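Local coordinates for xyloglucan-specific endo-beta-1,4-glucanase BoGH5A (Bacteroides ovatus, PDB 3ZMR), which cleaves the beta-1,4-glucan backbone of xyloglucan internally, with retention of anomeric configuration, releasing xyloglucan oligosaccharides, at residues S7-R15 with T27-W36; Q91-Y99 with Q286-A294. All blocks are in the same frame, centred on the assembly; numbering follows the deposited sequence.

Interaction 1: residues S7-R15 with T27-W36; sequences SLEVAQEYR and TIQIDGPAEW. With EDO (1,2-ethanediol), chain I.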
ATOM      1  N   SER A   7     -45.590   7.147  27.475  1.00 50.26           N
ATOM      2  CA  SER A   7     -45.432   5.742  26.972  1.00 44.22           C
ATOM      3  C   SER A   7     -44.230   5.623  26.037  1.00 43.22           C
ATOM      4  O   SER A   7     -44.177   6.270  24.991  1.00 30.46           O
ATOM      5  CB  SER A   7     -46.684   5.261  26.238  1.00 47.69           C
ATOM      6  OG  SER A   7     -46.437   4.024  25.594  1.00 56.40           O
ATOM      7  N   LEU A   8     -43.291   4.763  26.419  1.00 28.69           N
ATOM      8  CA  LEU A   8     -42.034   4.578  25.687  1.00 25.92           C
ATOM      9  C   LEU A   8     -41.879   3.112  25.289  1.00 23.80           C
ATOM     10  O   LEU A   8     -41.789   2.218  26.150  1.00 28.47           O
ATOM     11  CB  LEU A   8     -40.851   5.037  26.540  1.00 27.83           C
ATOM     12  CG  LEU A   8     -39.457   4.870  25.924  1.00 26.49           C
ATOM     13  CD1 LEU A   8     -39.252   5.758  24.698  1.00 25.07           C
ATOM     14  CD2 LEU A   8     -38.388   5.160  26.964  1.00 23.84           C
ATOM     15  N   GLU A   9     -41.844   2.866  23.981  1.00 25.01           N
ATOM     16  CA  GLU A   9     -41.833   1.513  23.455  1.00 24.66           C
ATOM     17  C   GLU A   9     -40.714   1.308  22.423  1.00 22.25           C
ATOM     18  O   GLU A   9     -40.405   2.191  21.591  1.00 21.81           O
ATOM     19  CB  GLU A   9     -43.199   1.161  22.864  1.00 23.95           C
ATOM     20  CG  GLU A   9     -44.338   1.327  23.874  1.00 44.75           C
ATOM     21  CD  GLU A   9     -45.589   0.561  23.511  1.00122.05           C
ATOM     22  OE1 GLU A   9     -45.834   0.334  22.307  1.00252.71           O
ATOM     23  OE2 GLU A   9     -46.338   0.197  24.439  1.00 84.34           O
ATOM     24  N   VAL A  10     -40.065   0.157  22.535  1.00 22.40           N
ATOM     25  CA  VAL A  10     -39.090  -0.298  21.553  1.00 19.55           C
ATOM     26  C   VAL A  10     -39.311  -1.773  21.288  1.00 20.12           C
ATOM     27  O   VAL A  10     -39.275  -2.584  22.223  1.00 25.90           O
ATOM     28  CB  VAL A  10     -37.652  -0.109  22.042  1.00 20.51           C
ATOM     29  CG1 VAL A  10     -36.651  -0.662  21.020  1.00 23.52           C
ATOM     30  CG2 VAL A  10     -37.375   1.357  22.322  1.00 20.60           C
ATOM     31  N   ALA A  11     -39.542  -2.109  20.023  1.00 21.81           N
ATOM     32  CA  ALA A  11     -39.825  -3.493  19.610  1.00 21.24           C
ATOM     33  C   ALA A  11     -38.728  -4.460  20.070  1.00 23.80           C
ATOM     34  O   ALA A  11     -37.542  -4.095  20.144  1.00 20.41           O
ATOM     35  CB  ALA A  11     -40.041  -3.591  18.106  1.00 25.55           C
ATOM     36  N   GLN A  12     -39.145  -5.676  20.415  1.00 23.60           N
ATOM     37  CA  GLN A  12     -38.227  -6.718  20.944  1.00 23.78           C
ATOM     38  C   GLN A  12     -37.053  -6.995  19.999  1.00 22.83           C
ATOM     39  O   GLN A  12     -35.922  -7.223  20.453  1.00 24.60           O
ATOM     40  CB  GLN A  12     -38.977  -8.023  21.287  1.00 41.01           C
ATOM     41  CG  GLN A  12     -38.106  -9.062  21.989  1.00 49.72           C
ATOM     42  CD  GLN A  12     -37.557  -8.591  23.335  1.00 45.51           C
ATOM     43  OE1 GLN A  12     -38.248  -7.917  24.106  1.00122.76           O
ATOM     44  NE2 GLN A  12     -36.318  -8.974  23.632  1.00 39.00           N
ATOM     45  N   GLU A  13     -37.318  -6.948  18.696  1.00 22.26           N
ATOM     46  CA  GLU A  13     -36.281  -7.144  17.670  1.00 27.16           C
ATOM     47  C   GLU A  13     -35.097  -6.172  17.805  1.00 23.95           C
ATOM     48  O   GLU A  13     -34.010  -6.439  17.295  1.00 26.19           O
ATOM     49  CB  GLU A  13     -36.878  -7.019  16.258  1.00 26.12           C
ATOM     50  CG  GLU A  13     -37.411  -5.629  15.931  1.00 32.54           C
ATOM     51  CD  GLU A  13     -38.190  -5.580  14.638  1.00 44.09           C
ATOM     52  OE1 GLU A  13     -37.562  -5.709  13.567  1.00 36.97           O
ATOM     53  OE2 GLU A  13     -39.433  -5.410  14.696  1.00 60.13           O
ATOM     54  N   TYR A  14     -35.317  -5.037  18.468  1.00 21.69           N
ATOM     55  CA  TYR A  14     -34.253  -4.028  18.644  1.00 18.14           C
ATOM     56  C   TYR A  14     -33.539  -4.058  19.998  1.00 19.56           C
ATOM     57  O   TYR A  14     -32.664  -3.238  20.236  1.00 19.67           O
ATOM     58  CB  TYR A  14     -34.792  -2.605  18.410  1.00 19.84           C
ATOM     59  CG  TYR A  14     -35.441  -2.383  17.069  1.00 17.90           C
ATOM     60  CD1 TYR A  14     -34.772  -2.694  15.891  1.00 18.45           C
ATOM     61  CD2 TYR A  14     -36.744  -1.886  16.973  1.00 22.30           C
ATOM     62  CE1 TYR A  14     -35.363  -2.489  14.649  1.00 18.68           C
ATOM     63  CE2 TYR A  14     -37.349  -1.679  15.732  1.00 22.18           C
ATOM     64  CZ  TYR A  14     -36.651  -1.975  14.572  1.00 19.32           C
ATOM     65  OH  TYR A  14     -37.228  -1.772  13.348  1.00 25.09           O
ATOM     66  N   ARG A  15     -33.863  -5.030  20.859  1.00 20.23           N
ATOM     67  CA  ARG A  15     -33.398  -5.011  22.248  1.00 20.27           C
ATOM     68  C   ARG A  15     -32.005  -5.646  22.413  1.00 16.41           C
ATOM     69  O   ARG A  15     -31.307  -5.425  23.416  1.00 18.82           O
ATOM     70  CB  ARG A  15     -34.398  -5.733  23.147  1.00 27.80           C
ATOM     71  CG  ARG A  15     -35.792  -5.125  23.156  1.00 32.79           C
ATOM     72  CD  ARG A  15     -35.819  -3.777  23.832  1.00 29.21           C
ATOM     73  NE  ARG A  15     -37.193  -3.291  24.029  1.00 28.36           N
ATOM     74  CZ  ARG A  15     -37.864  -3.331  25.178  1.00 33.56           C
ATOM     75  NH1 ARG A  15     -37.308  -3.845  26.274  1.00 32.85           N
ATOM     76  NH2 ARG A  15     -39.096  -2.834  25.243  1.00 31.13           N
ATOM     77  N   THR A  27     -30.404   0.807  11.547  1.00 12.17           N
ATOM     78  CA  THR A  27     -31.528   1.686  11.864  1.00 11.67           C
ATOM     79  C   THR A  27     -32.528   0.916  12.746  1.00 13.11           C
ATOM     80  O   THR A  27     -32.982  -0.208  12.410  1.00 14.51           O
ATOM     81  CB  THR A  27     -32.233   2.184  10.597  1.00 12.03           C
ATOM     82  OG1 THR A  27     -31.309   2.895   9.787  1.00 13.57           O
ATOM     83  CG2 THR A  27     -33.403   3.097  10.921  1.00 13.86           C
ATOM     84  N   ILE A  28     -32.854   1.513  13.885  1.00 12.96           N
ATOM     85  CA  ILE A  28     -33.891   1.008  14.769  1.00 13.76           C
ATOM     86  C   ILE A  28     -35.025   2.037  14.844  1.00 13.05           C
ATOM     87  O   ILE A  28     -34.906   3.149  14.327  1.00 13.69           O
ATOM     88  CB  ILE A  28     -33.338   0.642  16.171  1.00 14.34           C
ATOM     89  CG1 ILE A  28     -32.961   1.891  16.994  1.00 14.78           C
ATOM     90  CG2 ILE A  28     -32.181  -0.342  15.998  1.00 14.39           C
ATOM     91  CD1 ILE A  28     -32.578   1.567  18.429  1.00 18.35           C
ATOM     92  N   GLN A  29     -36.120   1.653  15.490  1.00 13.13           N
ATOM     93  CA  GLN A  29     -37.246   2.559  15.688  1.00 13.94           C
ATOM     94  C   GLN A  29     -37.566   2.697  17.168  1.00 13.83           C
ATOM     95  O   GLN A  29     -37.710   1.716  17.883  1.00 17.39           O
ATOM     96  CB  GLN A  29     -38.474   2.114  14.881  1.00 15.94           C
ATOM     97  CG  GLN A  29     -39.589   3.153  14.801  1.00 16.93           C
ATOM     98  CD  GLN A  29     -40.735   2.720  13.908  1.00 22.05           C
ATOM     99  OE1 GLN A  29     -41.296   1.633  14.077  1.00 23.46           O
ATOM    100  NE2 GLN A  29     -41.106   3.566  12.967  1.00 20.64           N
ATOM    101  N   ILE A  30     -37.696   3.943  17.593  1.00 14.62           N
ATOM    102  CA  ILE A  30     -38.126   4.317  18.939  1.00 14.72           C
ATOM    103  C   ILE A  30     -39.572   4.843  18.845  1.00 16.04           C
ATOM    104  O   ILE A  30     -39.849   5.757  18.094  1.00 19.03           O
ATOM    105  CB  ILE A  30     -37.234   5.436  19.526  1.00 18.14           C
ATOM    106  CG1 ILE A  30     -35.745   5.055  19.475  1.00 21.45           C
ATOM    107  CG2 ILE A  30     -37.691   5.806  20.939  1.00 20.00           C
ATOM    108  CD1 ILE A  30     -35.403   3.683  20.032  1.00 24.06           C
ATOM    109  N   ASP A  31     -40.497   4.241  19.588  1.00 20.20           N
ATOM    110  CA  ASP A  31     -41.895   4.688  19.617  1.00 19.60           C
ATOM    111  C   ASP A  31     -42.147   5.363  20.960  1.00 21.52           C
ATOM    112  O   ASP A  31     -42.618   4.744  21.912  1.00 22.72           O
ATOM    113  CB  ASP A  31     -42.823   3.489  19.405  1.00 24.48           C
ATOM    114  CG  ASP A  31     -44.267   3.884  19.122  1.00 46.44           C
ATOM    115  OD1 ASP A  31     -44.604   5.079  19.145  1.00 29.52           O
ATOM    116  OD2 ASP A  31     -45.085   2.975  18.872  1.00 40.53           O
ATOM    117  N   GLY A  32     -41.839   6.650  21.023  1.00 22.70           N
ATOM    118  CA  GLY A  32     -41.847   7.366  22.299  1.00 23.54           C
ATOM    119  C   GLY A  32     -42.774   8.564  22.423  1.00 24.97           C
ATOM    120  O   GLY A  32     -43.485   8.924  21.493  1.00 24.00           O
ATOM    121  N   PRO A  33     -42.759   9.209  23.593  1.00 26.95           N
ATOM    122  CA  PRO A  33     -43.634  10.361  23.863  1.00 19.77           C
ATOM    123  C   PRO A  33     -43.091  11.656  23.288  1.00 19.30           C
ATOM    124  O   PRO A  33     -42.194  11.623  22.439  1.00 22.59           O
ATOM    125  CB  PRO A  33     -43.685  10.394  25.392  1.00 31.32           C
ATOM    126  CG  PRO A  33     -42.366   9.838  25.809  1.00 28.68           C
ATOM    127  CD  PRO A  33     -41.992   8.805  24.786  1.00 25.99           C
ATOM    128  N   ALA A  34     -43.637  12.776  23.759  1.00 30.85           N
ATOM    129  CA  ALA A  34     -43.281  14.113  23.267  1.00 29.93           C
ATOM    130  C   ALA A  34     -41.791  14.402  23.369  1.00 22.69           C
ATOM    131  O   ALA A  34     -41.230  15.152  22.538  1.00 30.90           O
ATOM    132  CB  ALA A  34     -44.071  15.185  24.012  1.00 31.06           C
ATOM    133  N   GLU A  35     -41.165  13.810  24.386  1.00 25.55           N
ATOM    134  CA  GLU A  35     -39.732  13.953  24.603  1.00 23.50           C
ATOM    135  C   GLU A  35     -39.115  12.668  25.163  1.00 21.02           C
ATOM    136  O   GLU A  35     -39.608  12.085  26.131  1.00 25.75           O
ATOM    137  CB  GLU A  35     -39.461  15.110  25.565  1.00 26.63           C
ATOM    138  CG  GLU A  35     -37.992  15.447  25.755  1.00 30.26           C
ATOM    139  CD  GLU A  35     -37.815  16.627  26.684  1.00 65.55           C
ATOM    140  OE1 GLU A  35     -38.837  17.179  27.154  1.00 93.66           O
ATOM    141  OE2 GLU A  35     -36.657  16.989  26.957  1.00 45.51           O
ATOM    142  N   TRP A  36     -38.033  12.230  24.543  1.00 16.15           N
ATOM    143  CA  TRP A  36     -37.228  11.139  25.077  1.00 21.21           C
ATOM    144  C   TRP A  36     -35.763  11.384  24.781  1.00 15.99           C
ATOM    145  O   TRP A  36     -35.398  12.301  24.034  1.00 16.65           O
ATOM    146  CB  TRP A  36     -37.708   9.779  24.564  1.00 17.99           C
ATOM    147  CG  TRP A  36     -37.954   9.716  23.049  1.00 18.99           C
ATOM    148  CD1 TRP A  36     -39.174   9.783  22.428  1.00 20.51           C
ATOM    149  CD2 TRP A  36     -36.993   9.559  21.989  1.00 16.80           C
ATOM    150  NE1 TRP A  36     -39.046   9.683  21.085  1.00 19.09           N
ATOM    151  CE2 TRP A  36     -37.727   9.537  20.772  1.00 15.89           C
ATOM    152  CE3 TRP A  36     -35.597   9.427  21.940  1.00 17.63           C
ATOM    153  CZ2 TRP A  36     -37.111   9.400  19.527  1.00 18.69           C
ATOM    154  CZ3 TRP A  36     -34.984   9.315  20.691  1.00 22.62           C
ATOM    155  CH2 TRP A  36     -35.746   9.293  19.503  1.00 24.06           C
TER
HETATM  156  C1  EDO I1515     -35.819  -0.431  10.710  1.00 34.59           C
HETATM  157  O1  EDO I1515     -36.346  -1.721  11.066  1.00 44.79           O
HETATM  158  C2  EDO I1515     -35.001  -0.605   9.444  1.00 31.83           C
HETATM  159  O2  EDO I1515     -35.881  -0.908   8.388  1.00 29.27           O
HETATM  160  O   HOH W   1     -45.727   4.506  22.667  1.00 45.47           O
HETATM  161  O   HOH W   2     -39.742  -0.038  18.087  1.00 22.62           O
HETATM  162  O   HOH W   3     -39.658  -0.951  13.144  1.00 33.89           O
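One face of the Tyr14 ring lies against strand 24-31, where Ile28 CB sits 3.9 Å from the ring centroid in a CH-pi contact, 23° off the normal, and the backbone N of Gln29 lies over the same face, likewise offset toward the rim. The opposite face is covered by Glu13 CG. At the edge, O1 of a 1,2-ethanediol, probably from crystallisation, lies beside the phenol OH, too close for a trustworthy bond, and a water in the ring plane links the same OH to Gln29 OE1. With CG beside the backbone N (chi1 -56°), the ring leaves the 3-10 turn 12-14 and slides past Ile28 in the opposite direction, bringing CD1 to 3.5 Å from Ile28 CG2. The indole of Trp36 carries Ile30 CG2 over the centre of one face, while Leu8 CD1 approaches it obliquely.

Leu8 and Val10 both run alongside Ile30, pointing the same way, but take different branches: Leu8 CD1 lies 4.1 Å from Ile30 CG2, and Val10 CG2 lies 3.8 Å from Ile30 CD1. Between them, Glu9 and Asp31 form a single antiparallel hydrogen-bonded pair, with Glu9 N to Asp31 O at 2.9 Å and Asp31 N to Glu9 O at 2.9 Å. Glu9 OE1, in a poorly ordered side chain, lies 4.4 Å from the like-charged Asp31 OD2. A second water joins Ala11 N to Gln29 O beyond the bridge.

The N-terminal segment thus runs beside strand 24-31, an outer strand of its three-stranded sheet, whose other side pairs with strand 55-62. Leu8, Val10 and Ile28 reach strand 85-91, and Leu8 and Ile30 meet Val77 of strand 71-78, so these apolar side chains pack between the two sheets of the BACON beta-sandwich.

Interaction 2: residues Q91-Y99 with Q286-A294; sequences QSLYSVPAY and QVFVNTVRA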
ATOM      1  N   GLN A  91     -20.531  -6.564  19.634  1.00 13.34           N
ATOM      2  CA  GLN A  91     -19.718  -6.486  18.425  1.00 14.49           C
ATOM      3  C   GLN A  91     -18.604  -7.548  18.462  1.00 14.39           C
ATOM      4  O   GLN A  91     -17.819  -7.594  19.397  1.00 17.44           O
ATOM      5  CB  GLN A  91     -19.118  -5.102  18.252  1.00 18.70           C
ATOM      6  CG  GLN A  91     -18.374  -4.983  16.935  1.00 16.41           C
ATOM      7  CD  GLN A  91     -17.800  -3.607  16.654  1.00 13.73           C
ATOM      8  OE1 GLN A  91     -17.440  -2.853  17.568  1.00 16.38           O
ATOM      9  NE2 GLN A  91     -17.645  -3.292  15.355  1.00 14.58           N
ATOM     10  N   SER A  92     -18.546  -8.369  17.416  1.00 14.73           N
ATOM     11  CA  SER A  92     -17.564  -9.446  17.340  1.00 15.46           C
ATOM     12  C   SER A  92     -16.168  -8.963  16.990  1.00 15.23           C
ATOM     13  O   SER A  92     -15.966  -7.828  16.553  1.00 16.09           O
ATOM     14  CB  SER A  92     -18.013 -10.579  16.428  1.00 34.00           C
ATOM     15  OG  SER A  92     -18.293 -10.114  15.151  1.00 27.16           O
ATOM     16  N   LEU A  93     -15.192  -9.829  17.263  1.00 18.15           N
ATOM     17  CA  LEU A  93     -13.810  -9.597  16.864  1.00 16.16           C
ATOM     18  C   LEU A  93     -13.659  -9.848  15.360  1.00 14.27           C
ATOM     19  O   LEU A  93     -14.516 -10.472  14.725  1.00 15.46           O
ATOM     20  CB  LEU A  93     -12.837 -10.451  17.693  1.00 27.18           C
ATOM     21  CG  LEU A  93     -13.022 -11.957  17.781  1.00 36.51           C
ATOM     22  CD1 LEU A  93     -12.615 -12.668  16.512  1.00 41.67           C
ATOM     23  CD2 LEU A  93     -12.182 -12.472  18.938  1.00 31.64           C
ATOM     24  N   TYR A  94     -12.549  -9.388  14.796  1.00 14.72           N
ATOM     25  CA  TYR A  94     -12.294  -9.582  13.354  1.00 12.97           C
ATOM     26  C   TYR A  94     -12.024 -11.066  13.030  1.00 15.23           C
ATOM     27  O   TYR A  94     -11.266 -11.732  13.740  1.00 16.66           O
ATOM     28  CB  TYR A  94     -11.100  -8.737  12.881  1.00 16.05           C
ATOM     29  CG  TYR A  94     -10.534  -9.114  11.496  1.00 17.43           C
ATOM     30  CD1 TYR A  94     -11.058  -8.564  10.382  1.00 18.96           C
ATOM     31  CD2 TYR A  94      -9.487 -10.028  11.345  1.00 22.69           C
ATOM     32  CE1 TYR A  94     -10.581  -8.856   9.129  1.00 14.51           C
ATOM     33  CE2 TYR A  94      -8.985 -10.363  10.091  1.00 20.42           C
ATOM     34  CZ  TYR A  94      -9.545  -9.769   8.969  1.00 18.66           C
ATOM     35  OH  TYR A  94      -9.080 -10.073   7.698  1.00 20.54           O
ATOM     36  N   SER A  95     -12.643 -11.553  11.956  1.00 14.34           N
ATOM     37  CA  SER A  95     -12.411 -12.892  11.443  1.00 16.18           C
ATOM     38  C   SER A  95     -12.231 -12.826   9.933  1.00 14.94           C
ATOM     39  O   SER A  95     -12.768 -11.933   9.255  1.00 18.77           O
ATOM     40  CB  SER A  95     -13.582 -13.818  11.819  1.00 21.15           C
ATOM     41  OG  SER A  95     -14.780 -13.415  11.187  1.00 24.91           O
ATOM     42  N   VAL A  96     -11.496 -13.817   9.433  1.00 17.47           N
ATOM     43  CA  VAL A  96     -11.144 -13.936   8.022  1.00 19.70           C
ATOM     44  C   VAL A  96     -12.231 -14.714   7.274  1.00 18.54           C
ATOM     45  O   VAL A  96     -12.906 -15.539   7.866  1.00 18.81           O
ATOM     46  CB  VAL A  96      -9.749 -14.642   7.815  1.00 21.25           C
ATOM     47  CG1 VAL A  96      -8.671 -13.897   8.581  1.00 26.31           C
ATOM     48  CG2 VAL A  96      -9.744 -16.123   8.233  1.00 21.96           C
ATOM     49  N   PRO A  97     -12.404 -14.452   5.956  1.00 17.42           N
ATOM     50  CA  PRO A  97     -13.293 -15.319   5.146  1.00 16.25           C
ATOM     51  C   PRO A  97     -12.920 -16.790   5.240  1.00 16.70           C
ATOM     52  O   PRO A  97     -11.771 -17.104   5.468  1.00 16.55           O
ATOM     53  CB  PRO A  97     -13.073 -14.822   3.709  1.00 21.98           C
ATOM     54  CG  PRO A  97     -12.473 -13.461   3.842  1.00 34.27           C
ATOM     55  CD  PRO A  97     -11.720 -13.438   5.132  1.00 22.90           C
ATOM     56  N   ALA A  98     -13.907 -17.671   5.067  1.00 20.44           N
ATOM     57  CA  ALA A  98     -13.683 -19.112   5.127  1.00 15.86           C
ATOM     58  C   ALA A  98     -13.342 -19.636   3.745  1.00 19.31           C
ATOM     59  O   ALA A  98     -14.202 -19.569   2.840  1.00 22.54           O
ATOM     60  CB  ALA A  98     -14.913 -19.812   5.688  1.00 21.86           C
ATOM     61  N   TYR A  99     -12.112 -20.134   3.573  1.00 17.84           N
ATOM     62  CA  TYR A  99     -11.693 -20.785   2.291  1.00 15.65           C
ATOM     63  C   TYR A  99     -11.477 -22.272   2.469  1.00 14.92           C
ATOM     64  O   TYR A  99     -10.866 -22.718   3.441  1.00 14.92           O
ATOM     65  CB  TYR A  99     -10.378 -20.244   1.697  1.00 14.04           C
ATOM     66  CG  TYR A  99     -10.388 -18.837   1.131  1.00 13.30           C
ATOM     67  CD1 TYR A  99     -11.546 -18.169   0.836  1.00 17.71           C
ATOM     68  CD2 TYR A  99      -9.179 -18.174   0.934  1.00 12.73           C
ATOM     69  CE1 TYR A  99     -11.515 -16.888   0.315  1.00 19.21           C
ATOM     70  CE2 TYR A  99      -9.131 -16.903   0.415  1.00 12.88           C
ATOM     71  CZ  TYR A  99     -10.298 -16.243   0.130  1.00 14.37           C
ATOM     72  OH  TYR A  99     -10.281 -14.971  -0.408  1.00 15.52           O
ATOM     73  N   GLN A 286      -8.271  -3.691   2.494  1.00  7.82           N
ATOM     74  CA  GLN A 286      -8.917  -4.670   3.367  1.00  8.82           C
ATOM     75  C   GLN A 286      -9.211  -6.007   2.659  1.00  8.48           C
ATOM     76  O   GLN A 286      -8.976  -7.078   3.237  1.00  9.44           O
ATOM     77  CB  GLN A 286     -10.196  -4.094   3.993  1.00  8.74           C
ATOM     78  CG  GLN A 286     -10.757  -5.046   5.057  1.00  9.21           C
ATOM     79  CD  GLN A 286      -9.919  -5.050   6.316  1.00  9.79           C
ATOM     80  OE1 GLN A 286      -9.858  -4.048   7.030  1.00 11.77           O
ATOM     81  NE2 GLN A 286      -9.235  -6.163   6.569  1.00 11.89           N
ATOM     82  N   VAL A 287      -9.709  -5.942   1.429  1.00  9.38           N
ATOM     83  CA  VAL A 287      -9.932  -7.135   0.629  1.00  8.88           C
ATOM     84  C   VAL A 287      -8.637  -7.952   0.510  1.00 10.24           C
ATOM     85  O   VAL A 287      -8.617  -9.173   0.668  1.00  9.35           O
ATOM     86  CB  VAL A 287     -10.492  -6.821  -0.769  1.00 10.94           C
ATOM     87  CG1 VAL A 287     -10.542  -8.076  -1.636  1.00 11.73           C
ATOM     88  CG2 VAL A 287     -11.891  -6.220  -0.649  1.00 12.05           C
ATOM     89  N   PHE A 288      -7.549  -7.271   0.167  1.00 10.30           N
ATOM     90  CA  PHE A 288      -6.267  -7.926   0.016  1.00  7.90           C
ATOM     91  C   PHE A 288      -5.845  -8.623   1.326  1.00  8.28           C
ATOM     92  O   PHE A 288      -5.473  -9.773   1.323  1.00  8.61           O
ATOM     93  CB  PHE A 288      -5.245  -6.879  -0.427  1.00  8.51           C
ATOM     94  CG  PHE A 288      -3.798  -7.260  -0.178  1.00  6.92           C
ATOM     95  CD1 PHE A 288      -3.176  -8.329  -0.824  1.00  6.75           C
ATOM     96  CD2 PHE A 288      -3.049  -6.524   0.737  1.00  7.47           C
ATOM     97  CE1 PHE A 288      -1.843  -8.646  -0.560  1.00  7.92           C
ATOM     98  CE2 PHE A 288      -1.724  -6.821   0.976  1.00  7.35           C
ATOM     99  CZ  PHE A 288      -1.118  -7.868   0.327  1.00  7.70           C
ATOM    100  N   VAL A 289      -5.903  -7.914   2.440  1.00  8.43           N
ATOM    101  CA  VAL A 289      -5.507  -8.509   3.723  1.00  9.78           C
ATOM    102  C   VAL A 289      -6.394  -9.742   4.046  1.00  8.29           C
ATOM    103  O   VAL A 289      -5.886 -10.808   4.402  1.00  8.89           O
ATOM    104  CB  VAL A 289      -5.533  -7.469   4.865  1.00 11.15           C
ATOM    105  CG1 VAL A 289      -5.353  -8.117   6.233  1.00  9.68           C
ATOM    106  CG2 VAL A 289      -4.445  -6.440   4.626  1.00 11.66           C
ATOM    107  N   ASN A 290      -7.701  -9.566   3.912  1.00  8.32           N
ATOM    108  CA  ASN A 290      -8.662 -10.645   4.163  1.00  9.74           C
ATOM    109  C   ASN A 290      -8.302 -11.902   3.373  1.00  9.82           C
ATOM    110  O   ASN A 290      -8.305 -12.994   3.894  1.00 10.05           O
ATOM    111  CB  ASN A 290     -10.078 -10.236   3.753  1.00 10.98           C
ATOM    112  CG  ASN A 290     -10.691  -9.196   4.646  1.00 11.19           C
ATOM    113  OD1 ASN A 290     -10.175  -8.870   5.732  1.00 13.11           O
ATOM    114  ND2 ASN A 290     -11.838  -8.668   4.186  1.00 13.18           N
ATOM    115  N   THR A 291      -8.032 -11.703   2.081  1.00  8.90           N
ATOM    116  CA  THR A 291      -7.778 -12.792   1.152  1.00  8.38           C
ATOM    117  C   THR A 291      -6.504 -13.569   1.522  1.00  8.25           C
ATOM    118  O   THR A 291      -6.507 -14.783   1.576  1.00 10.62           O
ATOM    119  CB  THR A 291      -7.679 -12.239  -0.302  1.00  9.08           C
ATOM    120  OG1 THR A 291      -8.894 -11.547  -0.655  1.00 10.36           O
ATOM    121  CG2 THR A 291      -7.368 -13.343  -1.323  1.00 11.44           C
ATOM    122  N   VAL A 292      -5.419 -12.833   1.802  1.00  7.59           N
ATOM    123  CA  VAL A 292      -4.164 -13.491   2.157  1.00  7.62           C
ATOM    124  C   VAL A 292      -4.330 -14.268   3.467  1.00  8.21           C
ATOM    125  O   VAL A 292      -3.954 -15.438   3.566  1.00  9.44           O
ATOM    126  CB  VAL A 292      -3.007 -12.477   2.253  1.00  8.91           C
ATOM    127  CG1 VAL A 292      -1.731 -13.136   2.777  1.00  9.25           C
ATOM    128  CG2 VAL A 292      -2.773 -11.825   0.886  1.00 10.58           C
ATOM    129  N   ARG A 293      -4.907 -13.602   4.462  1.00  8.91           N
ATOM    130  CA  ARG A 293      -5.043 -14.250   5.789  1.00  7.97           C
ATOM    131  C   ARG A 293      -5.956 -15.491   5.744  1.00  8.59           C
ATOM    132  O   ARG A 293      -5.711 -16.461   6.459  1.00  9.87           O
ATOM    133  CB  ARG A 293      -5.539 -13.265   6.844  1.00  9.09           C
ATOM    134  CG  ARG A 293      -4.608 -12.074   7.109  1.00  9.09           C
ATOM    135  CD  ARG A 293      -3.180 -12.434   7.531  1.00  9.00           C
ATOM    136  NE  ARG A 293      -2.462 -11.215   7.907  1.00  8.62           N
ATOM    137  CZ  ARG A 293      -1.168 -10.965   7.699  1.00  7.89           C
ATOM    138  NH1 ARG A 293      -0.407 -11.864   7.085  1.00  9.87           N
ATOM    139  NH2 ARG A 293      -0.651  -9.811   8.064  1.00 14.77           N
ATOM    140  N   ALA A 294      -6.956 -15.449   4.865  1.00  7.49           N
ATOM    141  CA  ALA A 294      -7.915 -16.540   4.726  1.00  9.03           C
ATOM    142  C   ALA A 294      -7.254 -17.829   4.174  1.00  9.69           C
ATOM    143  O   ALA A 294      -7.833 -18.918   4.218  1.00 11.80           O
ATOM    144  CB  ALA A 294      -9.103 -16.135   3.867  1.00 14.76           C
TER
HETATM  145  O   HOH W   4     -10.186 -19.292   5.544  1.00 16.90           O
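Tyr94 and Asn290 meet obliquely, ring and amide planes 32° apart, and the phenol OH donates a 2.6 Å hydrogen bond to Asn290 OD1, which lies at the ring edge. Gln286 NE2 reaches the same oxygen, 3.0 Å from Asn290 OD1, from the other face of the amide, so two donors grip it. Gln286 OE1 accepts from Leu324 N, helping to fix its amide. Because Tyr94 CG is anti to the backbone N (chi1 166°), its ring extends toward the helix.

Val96 crosses Arg293 at about a right angle, with CG1 3.6 Å from Arg293 CB, and Pro97 lies similarly across Asn290, its CD against CB. Ala294 CB fits under Tyr99, 3.7 Å from the ring centroid and 22° off its normal, in a CH-pi contact. A serine at Tyr99 would probably strip the ring from one side of Ala294 CB and leave Glu238 without its phenol partner. One water bridges Pro97 O, Tyr99 N and Ala294 O.

Segment 91-99, leading out of the BACON domain, packs on helix 275-293, an outer helix of the GH5 (beta/alpha)8 barrel, joining linker to catalytic module. Tyr99 also reaches helix 227-248 through Glu238 and Lys242, while Arg293 turns away to salt-bridge Asp325.

From the N terminus, interaction 1 comes first: residues 27-36 return against 7-15, closing a short loop of eleven residues, largely strand, within the BACON domain. Only after it has closed does interaction 2 open, at residues 91-99, so the two are in series, neither nested nor crossing. Interaction 2 closes a far larger loop, 186 residues long, that takes in the first strands of the barrel and returns on helix 275-293. Interaction 1 joins parts of one domain, whereas interaction 2 ties the linker leaving that domain to the catalytic barrel. Their centres are 35 Å apart, with no atoms touching, and both lie away from the annotated substrate sites.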